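Local coordinates for sulfate adenylyltransferase (Allochromatium vinosum, PDB 4DNX) that catalyses the adenylyl transfer from ATP to sulfate that gives adenosine 5'-phosphosulfate and diphosphate, acting as a dissimilatory ATP sulfurylase, at the interface of chains A and B. Sequence-based numbering; all coordinates share one arbitrary frame. Chains: chain A/B, Sulfate adenylyltransferase.

Contact 1 and contact 2 lie about 16 Å apart, measured between the centres of their C-alpha atoms, and helix 180-190 of chain A runs through both. Its first half, with A:Glu182 and A:His185, serves contact 2, and its second half, with A:Glu186 and A:Arg190, serves contact 1, where it meets the same helix of chain B, with B:Glu186 and B:Glu189. Helix 240-254 also appears twice, through A:Arg248 in contact 1 and B:Arg248 in contact 2. Because the interface is two-fold symmetric, each contact recurs with the chains exchanged. This dimer of the deposited assembly may or may not be the functional form.

Contact 1: the interface of chains A and B. Residues chain A 186, 190, 248, 252, 259-262; chain B 186, 189.
B:Glu189 reaches from helix 180-190 of one ATP sulfurylase subunit to the start of strand 260-266 in the other, within the two-fold interface of the deposited dimer; both elements belong to the ATP-sulfurylase family region. With 102 Å² hidden by the partner, it has more surface buried this way than any other residue of the patch.

Direct hydrogen bonding across the contact runs from the backbone to this carboxylate. The amide N of A:Val262 gives its hydrogen to B:Glu189 OE1 at 2.9 Å, on the syn side but 30° out of the carboxylate plane. The glutamate chain is extended beyond CG and crosses the A:Val262 side chain at about a right angle, with the valine CB and CG2 beside the same oxygen.

Ionic contacts centre on A:Arg190. The A:Arg190 and B:Glu189 side chains cross roughly perpendicularly, with the guanidinium and carboxylate planes 56° apart; the opposite charges of NH2 and OE2 lie side by side as a salt bridge, but modelled too close for the detail to be trusted. Within chain A, NE and NH2 of A:Arg190 grip A:Glu186 side-on, both at 3.1 Å from the one oxygen OE1. That oxygen lies in the guanidinium plane and receives NE on its anti lone pair, which should restrain rotation of the guanidinium, while A:Met261 CG sits over the rim of one face. An alanine in place of A:Glu186 removes the oxygen gripped by NE and NH2, and would probably leave the A:Arg190 guanidinium without its intrachain mate and freer to rotate.

Two carboxylates also meet. Those of A:Glu186 and B:Glu186 come tip to tip, planes 18° apart, with A:Glu186 OE1 3.1 Å from B:Glu186 OE1; if both are charged the approach would probably be repulsive, though a shared proton may relieve it and A:Arg190 may soften it.

Water-mediated bonds flank B:Glu189. Water 1 links its carbonyl O, at 2.7 Å, to the amides of A:Thr259 and A:Val260. Water 2 joins B:Glu189 OE1 to A:Arg248 NH1, lying at the edge of that guanidinium, in its plane.

Contact 2: the interface of chains A and B. Residues chain A 16, 179, 181-182, 185; chain B 174-175, 248.
With CG anti to its carbonyl carbon (chi1 -67°), B:Asp175 turns its carboxylate toward A:Tyr16 and A:Thr179, whose OG1 sits between its own backbone N and carbonyl carbon (chi1 61°). The two carboxylate oxygens divide these hydroxyls at the subunit interface of the deposited ATP sulfurylase dimer. The phenol OH of A:Tyr16 donates to OD2 of B:Asp175 at 2.6 Å, from the syn side and tilted out of the carboxylate plane, while the aspartate CG lies at the edge of the tyrosine ring. A:Thr179 OG1 donates to B:Asp175 OD1 at 2.7 Å, coming from above that plane. The same threonine oxygen accepts a hydrogen bond from the amide N of A:Glu182 in the first turn of helix 180-190, an N-cap-like bond that ties the aspartate's partner to the helix start. Water 3 bridges OD1 to the amide N of A:Thr179.

The side chain of A:Glu182 bends at its second torsion and its carboxylate meets B:Arg248 crosswise, A:Glu182 OE1 standing 3.3 Å from B:Arg248 NH1 in a salt bridge. The B:Arg248 chain, bent at its third torsion, passes over A:His185, whose ring lies nearly parallel to the guanidinium, 9° apart. On the opposite face of the imidazole sits the carbonyl O of A:Val181, whereas B:Arg248 CD lies over the ring centre, 3.6 Å from the A:His185 centroid, in a CH-pi contact.

Contact 1: the interface of chains A and B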
loop_
_atom_site.group_PDB
_atom_site.type_symbol
_atom_site.label_atom_id
_atom_site.label_comp_id
_atom_site.label_asym_id
_atom_site.label_seq_id
_atom_site.Cartn_x
_atom_site.Cartn_y
_atom_site.Cartn_z
ATOM N N GLU A 186 3.680 -7.438 7.758
ATOM C CA GLU A 186 3.344 -8.558 6.869
ATOM C C GLU A 186 4.239 -9.788 7.065
ATOM O O GLU A 186 3.729 -10.914 7.061
ATOM C CB GLU A 186 3.342 -8.124 5.412
ATOM C CG GLU A 186 3.101 -9.256 4.418
ATOM C CD GLU A 186 2.541 -8.781 3.082
ATOM O OE1 GLU A 186 2.131 -9.668 2.303
ATOM O OE2 GLU A 186 2.506 -7.535 2.814
ATOM N N ARG A 190 2.629 -13.409 8.368
ATOM C CA ARG A 190 2.764 -14.564 7.457
ATOM C C ARG A 190 3.530 -15.699 8.150
ATOM O O ARG A 190 3.593 -16.842 7.654
ATOM C CB ARG A 190 3.466 -14.125 6.172
ATOM C CG ARG A 190 2.600 -13.339 5.162
ATOM C CD ARG A 190 3.402 -13.401 3.922
ATOM N NE ARG A 190 3.036 -12.548 2.820
ATOM C CZ ARG A 190 3.158 -12.945 1.572
ATOM N NH1 ARG A 190 3.556 -14.213 1.292
ATOM N NH2 ARG A 190 2.802 -12.129 0.609
ATOM N N ARG A 248 5.048 -11.128 -10.676
ATOM C CA ARG A 248 3.933 -11.782 -9.946
ATOM C C ARG A 248 3.610 -13.130 -10.544
ATOM O O ARG A 248 3.263 -14.074 -9.812
ATOM C CB ARG A 248 2.687 -10.921 -9.929
ATOM C CG ARG A 248 2.841 -9.730 -8.997
ATOM C CD ARG A 248 1.523 -8.970 -9.008
ATOM N NE ARG A 248 1.616 -7.598 -8.479
ATOM C CZ ARG A 248 1.698 -7.281 -7.186
ATOM N NH1 ARG A 248 1.756 -8.226 -6.248
ATOM N NH2 ARG A 248 1.718 -5.999 -6.826
ATOM N N GLU A 252 3.737 -16.697 -8.471
ATOM C CA GLU A 252 2.537 -17.545 -8.359
ATOM C C GLU A 252 2.728 -18.943 -8.883
ATOM O O GLU A 252 2.221 -19.904 -8.285
ATOM C CB GLU A 252 1.364 -16.877 -9.068
ATOM C CG GLU A 252 0.532 -16.048 -8.095
ATOM C CD GLU A 252 0.908 -14.576 -8.080
ATOM O OE1 GLU A 252 0.210 -13.817 -8.792
ATOM O OE2 GLU A 252 1.870 -14.170 -7.361
ATOM N N THR A 259 5.604 -18.026 0.102
ATOM C CA THR A 259 7.066 -17.879 0.121
ATOM C C THR A 259 7.555 -16.592 -0.507
ATOM O O THR A 259 8.731 -16.305 -0.396
ATOM C CB THR A 259 7.782 -19.087 -0.561
ATOM O OG1 THR A 259 7.361 -19.160 -1.929
ATOM C CG2 THR A 259 7.442 -20.352 0.144
ATOM N N VAL A 260 6.676 -15.813 -1.144
ATOM C CA VAL A 260 7.146 -14.583 -1.832
ATOM C C VAL A 260 6.310 -13.371 -1.422
ATOM O O VAL A 260 5.086 -13.505 -1.315
ATOM C CB VAL A 260 7.068 -14.729 -3.368
ATOM C CG1 VAL A 260 7.555 -13.421 -4.073
ATOM C CG2 VAL A 260 7.868 -15.940 -3.834
ATOM N N MET A 261 6.978 -12.226 -1.160
ATOM C CA MET A 261 6.330 -10.943 -1.007
ATOM C C MET A 261 6.888 -9.994 -2.055
ATOM O O MET A 261 8.078 -9.758 -2.058
ATOM C CB MET A 261 6.661 -10.363 0.366
ATOM C CG MET A 261 5.762 -10.785 1.451
ATOM S SD MET A 261 6.400 -10.152 3.034
ATOM C CE MET A 261 6.411 -8.392 2.698
ATOM N N VAL A 262 6.025 -9.470 -2.927
ATOM C CA VAL A 262 6.435 -8.510 -3.983
ATOM C C VAL A 262 6.137 -7.080 -3.512
ATOM O O VAL A 262 4.973 -6.731 -3.177
ATOM C CB VAL A 262 5.746 -8.811 -5.323
ATOM C CG1 VAL A 262 6.178 -7.813 -6.414
ATOM C CG2 VAL A 262 6.114 -10.249 -5.804
ATOM N N GLU B 186 -2.352 -10.613 -2.916
ATOM C CA GLU B 186 -1.817 -11.038 -1.629
ATOM C C GLU B 186 -2.453 -12.371 -1.210
ATOM O O GLU B 186 -1.764 -13.243 -0.666
ATOM C CB GLU B 186 -2.099 -10.026 -0.500
ATOM C CG GLU B 186 -1.236 -10.331 0.732
ATOM C CD GLU B 186 -1.205 -9.259 1.823
ATOM O OE1 GLU B 186 -0.887 -9.644 2.982
ATOM O OE2 GLU B 186 -1.456 -8.047 1.519
ATOM N N GLU B 189 -0.422 -14.849 -3.153
ATOM C CA GLU B 189 0.902 -15.002 -2.476
ATOM C C GLU B 189 0.837 -15.917 -1.240
ATOM O O GLU B 189 1.741 -16.739 -0.975
ATOM C CB GLU B 189 1.448 -13.631 -1.997
ATOM C CG GLU B 189 2.066 -12.765 -3.115
ATOM C CD GLU B 189 2.750 -11.482 -2.588
ATOM O OE1 GLU B 189 3.458 -10.840 -3.391
ATOM O OE2 GLU B 189 2.569 -11.101 -1.392
HETATM O O HOH W 1 4.182 -16.910 -2.169
HETATM O O HOH W 2 2.324 -11.005 -5.877
#

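Contact 2: the interface of chains A and B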
loop_
_atom_site.group_PDB
_atom_site.type_symbol
_atom_site.label_atom_id
_atom_site.label_comp_id
_atom_site.label_asym_id
_atom_site.label_seq_id
_atom_site.Cartn_x
_atom_site.Cartn_y
_atom_site.Cartn_z
ATOM N N TYR A 16 1.404 9.456 10.979
ATOM C CA TYR A 16 0.322 8.447 10.958
ATOM C C TYR A 16 -1.044 8.877 11.535
ATOM O O TYR A 16 -2.066 8.354 11.108
ATOM C CB TYR A 16 0.756 7.160 11.661
ATOM C CG TYR A 16 1.607 6.241 10.820
ATOM C CD1 TYR A 16 1.025 5.382 9.876
ATOM C CD2 TYR A 16 3.002 6.244 10.961
ATOM C CE1 TYR A 16 1.808 4.553 9.077
ATOM C CE2 TYR A 16 3.815 5.382 10.163
ATOM C CZ TYR A 16 3.180 4.517 9.256
ATOM O OH TYR A 16 3.917 3.678 8.472
ATOM N N THR A 179 5.987 0.752 3.029
ATOM C CA THR A 179 6.877 1.244 4.064
ATOM C C THR A 179 7.605 0.077 4.703
ATOM O O THR A 179 7.146 -1.082 4.614
ATOM C CB THR A 179 6.093 1.990 5.174
ATOM O OG1 THR A 179 5.146 1.091 5.793
ATOM C CG2 THR A 179 5.360 3.207 4.562
ATOM N N VAL A 181 7.643 -0.252 7.817
ATOM C CA VAL A 181 6.682 -0.566 8.864
ATOM C C VAL A 181 5.714 -1.678 8.373
ATOM O O VAL A 181 5.495 -2.689 9.079
ATOM C CB VAL A 181 5.897 0.708 9.300
ATOM C CG1 VAL A 181 4.714 0.342 10.208
ATOM C CG2 VAL A 181 6.873 1.747 9.959
ATOM N N GLU A 182 5.188 -1.508 7.166
ATOM C CA GLU A 182 4.170 -2.468 6.677
ATOM C C GLU A 182 4.826 -3.786 6.245
ATOM O O GLU A 182 4.205 -4.855 6.444
ATOM C CB GLU A 182 3.383 -1.861 5.520
ATOM C CG GLU A 182 2.208 -2.752 4.974
ATOM C CD GLU A 182 1.176 -3.238 6.036
ATOM O OE1 GLU A 182 1.064 -2.669 7.154
ATOM O OE2 GLU A 182 0.418 -4.195 5.711
ATOM N N HIS A 185 5.213 -5.737 9.424
ATOM C CA HIS A 185 3.912 -6.278 9.874
ATOM C C HIS A 185 3.546 -7.528 9.088
ATOM O O HIS A 185 3.138 -8.527 9.696
ATOM C CB HIS A 185 2.813 -5.235 9.654
ATOM C CG HIS A 185 2.835 -4.114 10.643
ATOM N ND1 HIS A 185 2.407 -2.834 10.327
ATOM C CD2 HIS A 185 3.267 -4.056 11.919
ATOM C CE1 HIS A 185 2.551 -2.055 11.382
ATOM N NE2 HIS A 185 3.051 -2.771 12.365
ATOM N N PRO B 174 -1.627 4.987 4.629
ATOM C CA PRO B 174 -0.728 4.347 3.609
ATOM C C PRO B 174 -0.423 2.861 3.844
ATOM O O PRO B 174 -0.162 2.140 2.856
ATOM C CB PRO B 174 0.548 5.197 3.692
ATOM C CG PRO B 174 0.576 5.611 5.179
ATOM C CD PRO B 174 -0.918 6.066 5.326
ATOM N N ASP B 175 -0.469 2.394 5.091
ATOM C CA ASP B 175 -0.174 0.982 5.341
ATOM C C ASP B 175 -1.397 0.093 5.308
ATOM O O ASP B 175 -1.239 -1.151 5.289
ATOM C CB ASP B 175 0.503 0.816 6.681
ATOM C CG ASP B 175 1.922 1.434 6.717
ATOM O OD1 ASP B 175 2.557 1.725 5.634
ATOM O OD2 ASP B 175 2.460 1.605 7.849
ATOM N N ARG B 248 -3.803 -5.517 14.660
ATOM C CA ARG B 248 -2.563 -6.293 14.350
ATOM C C ARG B 248 -2.036 -7.118 15.519
ATOM O O ARG B 248 -1.518 -8.206 15.307
ATOM C CB ARG B 248 -1.460 -5.388 13.807
ATOM C CG ARG B 248 -1.796 -4.790 12.471
ATOM C CD ARG B 248 -0.558 -4.143 11.898
ATOM N NE ARG B 248 -0.893 -2.933 11.164
ATOM C CZ ARG B 248 -1.168 -2.908 9.869
ATOM N NH1 ARG B 248 -1.142 -4.037 9.175
ATOM N NH2 ARG B 248 -1.451 -1.756 9.266
HETATM O O HOH W 3 3.004 0.656 3.178
#